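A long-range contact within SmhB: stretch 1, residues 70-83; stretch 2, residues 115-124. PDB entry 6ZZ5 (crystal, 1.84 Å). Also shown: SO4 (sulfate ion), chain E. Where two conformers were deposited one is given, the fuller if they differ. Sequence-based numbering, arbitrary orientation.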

ATOM      1  N   PRO A  70       3.807  -8.498   6.416  1.00 17.04           N
ATOM      2  CA  PRO A  70       3.386  -9.319   7.572  1.00 18.93           C
ATOM      3  C   PRO A  70       3.137  -8.508   8.854  1.00 21.59           C
ATOM      4  O   PRO A  70       2.225  -8.892   9.633  1.00 22.13           O
ATOM      5  CB  PRO A  70       4.499 -10.349   7.809  1.00 23.00           C
ATOM      6  CG  PRO A  70       5.203 -10.380   6.469  1.00 21.12           C
ATOM      7  CD  PRO A  70       5.107  -8.968   5.907  1.00 20.18           C
ATOM      8  N   LEU A  71       3.814  -7.374   9.022  1.00 18.04           N
ATOM      9  CA  LEU A  71       3.628  -6.462  10.179  1.00 19.20           C
ATOM     10  C   LEU A  71       2.299  -5.743  10.048  1.00 23.44           C
ATOM     11  O   LEU A  71       1.666  -5.438  11.115  1.00 20.93           O
ATOM     12  CB  LEU A  71       4.779  -5.470  10.344  1.00 21.96           C
ATOM     13  CG  LEU A  71       6.164  -6.098  10.541  1.00 31.90           C
ATOM     14  CD1 LEU A  71       7.210  -5.000  10.616  1.00 39.71           C
ATOM     15  CD2 LEU A  71       6.242  -7.054  11.730  1.00 31.77           C
ATOM     16  N   ILE A  72       1.891  -5.412   8.820  1.00 19.49           N
ATOM     17  CA  ILE A  72       0.596  -4.725   8.623  1.00 18.66           C
ATOM     18  C   ILE A  72      -0.533  -5.725   8.955  1.00 18.41           C
ATOM     19  O   ILE A  72      -1.489  -5.377   9.636  1.00 18.72           O
ATOM     20  CB  ILE A  72       0.579  -4.066   7.237  1.00 20.99           C
ATOM     21  CG1 ILE A  72       1.617  -2.928   7.238  1.00 20.90           C
ATOM     22  CG2 ILE A  72      -0.814  -3.564   6.940  1.00 21.07           C
ATOM     23  CD1 ILE A  72       2.004  -2.386   5.935  1.00 32.47           C
ATOM     24  N   ILE A  73      -0.405  -6.965   8.542  1.00 18.71           N
ATOM     25  CA  ILE A  73      -1.439  -7.981   8.850  1.00 20.40           C
ATOM     26  C   ILE A  73      -1.465  -8.216  10.359  1.00 22.19           C
ATOM     27  O   ILE A  73      -2.569  -8.334  10.952  1.00 19.59           O
ATOM     28  CB  ILE A  73      -1.207  -9.260   8.029  1.00 26.89           C
ATOM     29  CG1 ILE A  73      -1.370  -8.946   6.527  1.00 30.51           C
ATOM     30  CG2 ILE A  73      -2.143 -10.362   8.494  1.00 25.56           C
ATOM     31  CD1 ILE A  73      -0.871 -10.044   5.604  1.00 34.79           C
ATOM     32  N   ARG A  74      -0.284  -8.287  10.952  1.00 16.14           N
ATOM     33  CA  ARG A  74      -0.149  -8.466  12.401  1.00 16.56           C
ATOM     34  C   ARG A  74      -0.924  -7.344  13.111  1.00 21.43           C
ATOM     35  O   ARG A  74      -1.595  -7.650  14.141  1.00 18.93           O
ATOM     36  CB  ARG A  74       1.337  -8.546  12.738  1.00 23.83           C
ATOM     37  CG  ARG A  74       1.646  -8.489  14.215  1.00 30.11           C
ATOM     38  CD  ARG A  74       1.089  -9.712  14.876  1.00 37.38           C
ATOM     39  NE  ARG A  74       1.671 -10.939  14.360  1.00 52.23           N
ATOM     40  CZ  ARG A  74       1.219 -12.158  14.655  1.00 69.73           C
ATOM     41  NH1 ARG A  74       1.828 -13.228  14.164  1.00 63.56           N
ATOM     42  NH2 ARG A  74       0.157 -12.294  15.436  1.00 50.37           N
ATOM     43  N   ASN A  75      -0.808  -6.097  12.610  1.00 17.89           N
ATOM     44  CA  ASN A  75      -1.448  -4.937  13.243  1.00 15.29           C
ATOM     45  C   ASN A  75      -2.954  -5.224  13.260  1.00 16.45           C
ATOM     46  O   ASN A  75      -3.622  -4.935  14.270  1.00 15.57           O
ATOM     47  CB  ASN A  75      -1.176  -3.633  12.517  1.00 16.69           C
ATOM     48  CG  ASN A  75      -1.930  -2.500  13.171  1.00 17.82           C
ATOM     49  OD1 ASN A  75      -1.568  -2.112  14.271  1.00 19.45           O
ATOM     50  ND2 ASN A  75      -2.925  -1.952  12.488  1.00 16.94           N
ATOM     51  N   VAL A  76      -3.504  -5.748  12.168  1.00 14.61           N
ATOM     52  CA  VAL A  76      -4.965  -6.004  12.103  1.00 16.18           C
ATOM     53  C   VAL A  76      -5.302  -7.068  13.158  1.00 15.62           C
ATOM     54  O   VAL A  76      -6.372  -6.935  13.802  1.00 16.43           O
ATOM     55  CB  VAL A  76      -5.417  -6.430  10.688  1.00 16.11           C
ATOM     56  CG1 VAL A  76      -6.862  -6.830  10.699  1.00 21.60           C
ATOM     57  CG2 VAL A  76      -5.155  -5.355   9.658  1.00 18.59           C
ATOM     58  N   THR A  77      -4.527  -8.124  13.272  1.00 15.72           N
ATOM     59  CA  THR A  77      -4.718  -9.170  14.316  1.00 20.52           C
ATOM     60  C   THR A  77      -4.666  -8.529  15.721  1.00 18.28           C
ATOM     61  O   THR A  77      -5.442  -8.907  16.625  1.00 17.54           O
ATOM     62  CB  THR A  77      -3.645 -10.268  14.211  1.00 23.24           C
ATOM     63  OG1 THR A  77      -3.774 -10.755  12.871  1.00 20.34           O
ATOM     64  CG2 THR A  77      -3.830 -11.375  15.236  1.00 28.17           C
ATOM     65  N   ASN A  78      -3.769  -7.583  15.918  1.00 18.95           N
ATOM     66  CA  ASN A  78      -3.600  -6.904  17.242  1.00 20.39           C
ATOM     67  C   ASN A  78      -4.847  -6.080  17.543  1.00 20.09           C
ATOM     68  O   ASN A  78      -5.267  -6.074  18.680  1.00 18.55           O
ATOM     69  CB  ASN A  78      -2.357  -6.007  17.269  1.00 16.62           C
ATOM     70  CG  ASN A  78      -1.076  -6.791  17.203  1.00 19.41           C
ATOM     71  OD1 ASN A  78      -1.096  -7.995  17.434  1.00 17.99           O
ATOM     72  ND2 ASN A  78       0.037  -6.124  16.934  1.00 19.32           N
ATOM     73  N   ILE A  79      -5.401  -5.376  16.547  1.00 18.79           N
ATOM     74  CA  ILE A  79      -6.653  -4.621  16.734  1.00 17.58           C
ATOM     75  C   ILE A  79      -7.719  -5.630  17.158  1.00 18.82           C
ATOM     76  O   ILE A  79      -8.469  -5.359  18.073  1.00 18.34           O
ATOM     77  CB  ILE A  79      -7.027  -3.855  15.455  1.00 17.72           C
ATOM     78  CG1 ILE A  79      -5.946  -2.790  15.159  1.00 19.79           C
ATOM     79  CG2 ILE A  79      -8.412  -3.265  15.598  1.00 18.89           C
ATOM     80  CD1 ILE A  79      -6.198  -1.989  13.939  1.00 22.49           C
ATOM     81  N   GLN A  80      -7.842  -6.741  16.436  1.00 16.42           N
ATOM     82  CA  GLN A  80      -8.868  -7.743  16.739  1.00 16.71           C
ATOM     83  C   GLN A  80      -8.682  -8.164  18.203  1.00 17.25           C
ATOM     84  O   GLN A  80      -9.692  -8.205  18.937  1.00 19.63           O
ATOM     85  CB  GLN A  80      -8.766  -8.935  15.810  1.00 18.23           C
ATOM     86  CG  GLN A  80      -9.890  -9.934  15.977  1.00 19.53           C
ATOM     87  CD  GLN A  80      -9.823 -10.998  14.921  1.00 21.64           C
ATOM     88  OE1 GLN A  80      -9.343 -12.051  15.211  1.00 24.32           O
ATOM     89  NE2 GLN A  80     -10.232 -10.708  13.693  1.00 20.51           N
ATOM     90  N   ASP A  81      -7.465  -8.503  18.595  1.00 16.96           N
ATOM     91  CA  ASP A  81      -7.227  -9.083  19.943  0.50 20.12           C
ATOM     92  C   ASP A  81      -7.481  -7.989  20.984  1.00 19.04           C
ATOM     93  O   ASP A  81      -8.055  -8.324  22.039  1.00 22.03           O
ATOM     94  CB  ASP A  81      -5.848  -9.693  20.124  0.50 20.22           C
ATOM     95  CG  ASP A  81      -5.644 -10.158  21.566  0.50 21.00           C
ATOM     96  OD1 ASP A  81      -6.547 -10.873  22.141  0.50 22.53           O
ATOM     97  OD2 ASP A  81      -4.686  -9.668  22.138  0.50 16.59           O
ATOM     98  N   TYR A  82      -7.121  -6.745  20.698  1.00 17.11           N
ATOM     99  CA  TYR A  82      -7.390  -5.616  21.628  1.00 15.23           C
ATOM    100  C   TYR A  82      -8.906  -5.514  21.882  1.00 18.93           C
ATOM    101  O   TYR A  82      -9.336  -5.507  23.021  1.00 16.50           O
ATOM    102  CB  TYR A  82      -6.820  -4.254  21.194  1.00 20.44           C
ATOM    103  CG  TYR A  82      -7.379  -3.239  22.146  1.00 18.21           C
ATOM    104  CD1 TYR A  82      -6.836  -3.084  23.411  1.00 21.99           C
ATOM    105  CD2 TYR A  82      -8.579  -2.616  21.872  1.00 20.19           C
ATOM    106  CE1 TYR A  82      -7.429  -2.259  24.350  1.00 21.04           C
ATOM    107  CE2 TYR A  82      -9.206  -1.809  22.813  1.00 21.36           C
ATOM    108  CZ  TYR A  82      -8.646  -1.661  24.075  1.00 22.10           C
ATOM    109  OH  TYR A  82      -9.277  -0.900  25.019  1.00 20.63           O
ATOM    110  N   PHE A  83      -9.721  -5.470  20.830  1.00 16.14           N
ATOM    111  CA  PHE A  83     -11.160  -5.226  20.943  1.00 17.75           C
ATOM    112  C   PHE A  83     -11.845  -6.473  21.506  1.00 16.34           C
ATOM    113  O   PHE A  83     -12.850  -6.302  22.220  1.00 16.08           O
ATOM    114  CB  PHE A  83     -11.736  -4.648  19.642  1.00 20.25           C
ATOM    115  CG  PHE A  83     -11.453  -3.177  19.530  1.00 16.59           C
ATOM    116  CD1 PHE A  83     -11.998  -2.274  20.431  1.00 19.58           C
ATOM    117  CD2 PHE A  83     -10.530  -2.687  18.604  1.00 19.58           C
ATOM    118  CE1 PHE A  83     -11.702  -0.915  20.351  1.00 21.09           C
ATOM    119  CE2 PHE A  83     -10.229  -1.333  18.552  1.00 18.34           C
ATOM    120  CZ  PHE A  83     -10.809  -0.450  19.419  1.00 20.87           C
ATOM    121  N   GLU A 115       1.844  -2.299  24.094  1.00 17.02           N
ATOM    122  CA  GLU A 115       2.670  -3.266  23.352  1.00 22.36           C
ATOM    123  C   GLU A 115       2.235  -3.192  21.879  1.00 26.05           C
ATOM    124  O   GLU A 115       3.096  -3.201  20.995  1.00 19.81           O
ATOM    125  CB  GLU A 115       2.535  -4.625  24.031  1.00 23.56           C
ATOM    126  CG  GLU A 115       3.123  -5.782  23.298  1.00 35.48           C
ATOM    127  CD  GLU A 115       2.696  -7.147  23.887  1.00 58.72           C
ATOM    128  OE1 GLU A 115       2.646  -7.308  25.148  1.00 35.89           O
ATOM    129  OE2 GLU A 115       2.380  -8.060  23.086  1.00 61.69           O
ATOM    130  N   TYR A 116       0.942  -3.109  21.593  1.00 18.48           N
ATOM    131  CA  TYR A 116       0.445  -3.060  20.190  1.00 17.12           C
ATOM    132  C   TYR A 116       0.847  -1.720  19.560  1.00 20.15           C
ATOM    133  O   TYR A 116       1.187  -1.677  18.380  1.00 20.62           O
ATOM    134  CB  TYR A 116      -1.056  -3.325  20.116  1.00 20.97           C
ATOM    135  CG  TYR A 116      -1.475  -4.723  20.515  1.00 21.83           C
ATOM    136  CD1 TYR A 116      -0.596  -5.782  20.394  1.00 22.84           C
ATOM    137  CD2 TYR A 116      -2.748  -4.992  20.993  1.00 23.75           C
ATOM    138  CE1 TYR A 116      -0.952  -7.081  20.732  1.00 28.28           C
ATOM    139  CE2 TYR A 116      -3.127  -6.302  21.335  1.00 27.86           C
ATOM    140  CZ  TYR A 116      -2.240  -7.347  21.158  1.00 31.89           C
ATOM    141  OH  TYR A 116      -2.547  -8.632  21.521  1.00 43.88           O
ATOM    142  N   GLN A 117       0.806  -0.657  20.332  1.00 17.75           N
ATOM    143  CA  GLN A 117       1.255   0.674  19.889  1.00 20.27           C
ATOM    144  C   GLN A 117       2.729   0.600  19.487  1.00 21.23           C
ATOM    145  O   GLN A 117       3.059   1.139  18.422  1.00 20.09           O
ATOM    146  CB  GLN A 117       1.057   1.719  20.983  1.00 21.68           C
ATOM    147  CG  GLN A 117       1.507   3.087  20.517  1.00 23.02           C
ATOM    148  CD  GLN A 117       1.208   4.143  21.544  1.00 30.70           C
ATOM    149  OE1 GLN A 117       0.393   3.951  22.456  1.00 29.35           O
ATOM    150  NE2 GLN A 117       1.841   5.284  21.360  1.00 26.64           N
ATOM    151  N   GLU A 118       3.565  -0.024  20.308  1.00 20.57           N
ATOM    152  CA  GLU A 118       5.020  -0.155  20.031  1.00 21.51           C
ATOM    153  C   GLU A 118       5.219  -0.980  18.765  1.00 26.14           C
ATOM    154  O   GLU A 118       6.140  -0.649  18.010  1.00 23.44           O
ATOM    155  CB  GLU A 118       5.799  -0.738  21.208  1.00 23.32           C
ATOM    156  CG  GLU A 118       7.309  -0.666  21.027  1.00 30.37           C
ATOM    157  CD  GLU A 118       7.922   0.696  20.701  1.00 39.30           C
ATOM    158  OE1 GLU A 118       7.273   1.764  20.914  1.00 40.42           O
ATOM    159  OE2 GLU A 118       9.045   0.674  20.202  1.00 45.08           O
ATOM    160  N   VAL A 119       4.409  -2.017  18.528  1.00 20.20           N
ATOM    161  CA  VAL A 119       4.477  -2.752  17.246  1.00 23.44           C
ATOM    162  C   VAL A 119       4.192  -1.759  16.087  1.00 19.97           C
ATOM    163  O   VAL A 119       4.914  -1.791  15.094  1.00 18.72           O
ATOM    164  CB  VAL A 119       3.533  -3.960  17.200  1.00 21.74           C
ATOM    165  CG1 VAL A 119       3.485  -4.509  15.788  1.00 20.72           C
ATOM    166  CG2 VAL A 119       3.963  -4.994  18.242  1.00 26.61           C
ATOM    167  N   SER A 120       3.163  -0.921  16.213  1.00 20.44           N
ATOM    168  CA  SER A 120       2.750   0.006  15.144  1.00 19.97           C
ATOM    169  C   SER A 120       3.896   1.002  14.905  1.00 17.21           C
ATOM    170  O   SER A 120       4.113   1.416  13.765  1.00 18.49           O
ATOM    171  CB  SER A 120       1.426   0.648  15.433  1.00 17.92           C
ATOM    172  OG  SER A 120       1.588   1.749  16.343  1.00 22.41           O
ATOM    173  N   ALA A 121       4.567   1.413  15.964  1.00 18.94           N
ATOM    174  CA  ALA A 121       5.690   2.362  15.940  1.00 21.16           C
ATOM    175  C   ALA A 121       6.907   1.705  15.260  1.00 20.16           C
ATOM    176  O   ALA A 121       7.560   2.382  14.451  1.00 19.77           O
ATOM    177  CB  ALA A 121       6.026   2.818  17.327  1.00 19.68           C
ATOM    178  N   ASN A 122       7.214   0.442  15.545  1.00 19.90           N
ATOM    179  CA  ASN A 122       8.319  -0.291  14.854  1.00 20.43           C
ATOM    180  C   ASN A 122       7.992  -0.406  13.360  1.00 20.79           C
ATOM    181  O   ASN A 122       8.867  -0.167  12.550  1.00 21.27           O
ATOM    182  CB  ASN A 122       8.664  -1.607  15.553  1.00 25.94           C
ATOM    183  CG  ASN A 122       9.430  -1.329  16.833  1.00 32.21           C
ATOM    184  OD1 ASN A 122      10.053  -0.254  16.965  1.00 38.23           O
ATOM    185  ND2 ASN A 122       9.382  -2.249  17.791  1.00 35.05           N
ATOM    186  N   THR A 123       6.762  -0.700  13.005  1.00 17.41           N
ATOM    187  CA  THR A 123       6.300  -0.764  11.603  1.00 16.25           C
ATOM    188  C   THR A 123       6.522   0.587  10.916  1.00 16.07           C
ATOM    189  O   THR A 123       7.092   0.598   9.815  1.00 16.31           O
ATOM    190  CB  THR A 123       4.846  -1.242  11.524  1.00 16.79           C
ATOM    191  OG1 THR A 123       4.838  -2.550  12.102  1.00 21.87           O
ATOM    192  CG2 THR A 123       4.361  -1.339  10.098  1.00 17.56           C
ATOM    193  N   ARG A 124       6.069   1.667  11.536  1.00 16.78           N
ATOM    194  CA  ARG A 124       6.239   3.040  11.003  1.00 16.59           C
ATOM    195  C   ARG A 124       7.723   3.318  10.754  1.00 16.58           C
ATOM    196  O   ARG A 124       8.068   3.918   9.695  1.00 17.07           O
ATOM    197  CB  ARG A 124       5.663   4.083  11.957  1.00 18.78           C
ATOM    198  CG  ARG A 124       5.963   5.509  11.506  1.00 19.15           C
ATOM    199  CD  ARG A 124       5.405   6.594  12.401  1.00 26.14           C
ATOM    200  NE  ARG A 124       5.700   6.320  13.789  1.00 26.14           N
ATOM    201  CZ  ARG A 124       6.864   6.541  14.381  1.00 32.70           C
ATOM    202  NH1 ARG A 124       7.879   7.059  13.709  1.00 33.25           N
ATOM    203  NH2 ARG A 124       7.013   6.255  15.660  1.00 33.44           N
TER
HETATM  204  S   SO4 E 403      10.528   7.760  16.507  1.00 50.21           S
HETATM  205  O1  SO4 E 403      11.397   6.603  16.430  1.00 62.10           O
HETATM  206  O2  SO4 E 403       9.550   7.561  17.544  1.00 51.36           O
HETATM  207  O3  SO4 E 403      11.303   8.942  16.796  1.00 86.18           O
HETATM  208  O4  SO4 E 403       9.881   7.925  15.237  1.00 54.89           O
HETATM  209  O   HOH W   1       2.265  -2.948  12.569  1.00 21.89           O
HETATM  210  O   HOH W   2      -0.013  -3.294  16.518  1.00 21.45           O

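Two helical segments of SmhB pack side by side here, running nearly antiparallel: their N-to-C directions differ by 160°, and their axes approach to 10.2 Å. The register follows from that arrangement. Leu-71 lies across from Thr-123, Asn-75 from Ser-120 and Asn-78 from Tyr-116, so the partners advance along one helix as they retreat along the other. The two stretches bury 453 Å² between them.

The one direct hydrogen bond between the helices is very short: Tyr-116 OH donates to Asp-81 OD2 at 2.5 Å. A phenol is a good donor and a carboxylate a strong acceptor, and the length of the tyrosine side chain lets its hydroxyl reach a residue one turn beyond Asn-78. The carboxylate sits at the edge of the ring, near its plane, where the hydroxyl can meet it. Asp-81 was deposited in two conformers, and this description applies to the one given.

The same tyrosine offers its face to Asn-78. Asn-78 CB lies 3.6 Å from the centroid of the Tyr-116 ring and only 14° off the ring normal, the geometry of a CH-pi contact, while Asn-78 CG comes within 3.4 Å of Tyr-116 CD1. Asparagine suits this place because its side chain is short and its amide flat, so the group can lie close over an aromatic face and still offer ND2 to water 2.

Water supplies the remaining polar links. Water 2 donates to Asn-75 OD1 at 3.0 Å and to Tyr-116 O at 2.7 Å, and accepts from Asn-78 ND2 at 2.9 Å. It thus joins two asparagines one turn apart to a backbone carbonyl of the opposing helix, using one amide as acceptor, through Asn-75 OD1, and the other as donor, through Asn-78 ND2. Water 1 makes a similar bridge near the other end of the contact, donating to Leu-71 O at 2.9 Å and hydrogen bonding to Thr-123 OG1 at 2.6 Å. A carbonyl already engaged in the helix, as Leu-71 O is with Asn-75 N at 3.0 Å, can still accept this additional bond.

Van der Waals contacts complete the interface. In two of them carbon meets a polar atom: Leu-71 CB approaches Thr-123 OG1 to 3.4 Å, and Val-119 CG1 lies 4.0 Å from Asn-78 ND2. Leu-71 and Val-119 both point toward the other stretch, and their aliphatic side chains need no polar partner. Ile-72, buried and aliphatic, brings CG1 4.3 Å from Thr-123 CG2. Threonine is well suited to such a position, since its methyl can pack against aliphatic neighbours while its hydroxyl serves the water. Tyr-82 CB lies 4.1 Å from Tyr-116 CD2, while the end of the Tyr-82 side chain leads away.

Ser-120 is a small residue whose CA-to-CB bond points sideways to the other stretch. Its CB comes 4.2 Å from Asn-75 OD1, and its hydroxyl turns back to its own helix, with Ser-120 OG donating to Gln-117 O at 2.6 Å. That internal bond satisfies the hydroxyl without requiring a partner across the contact.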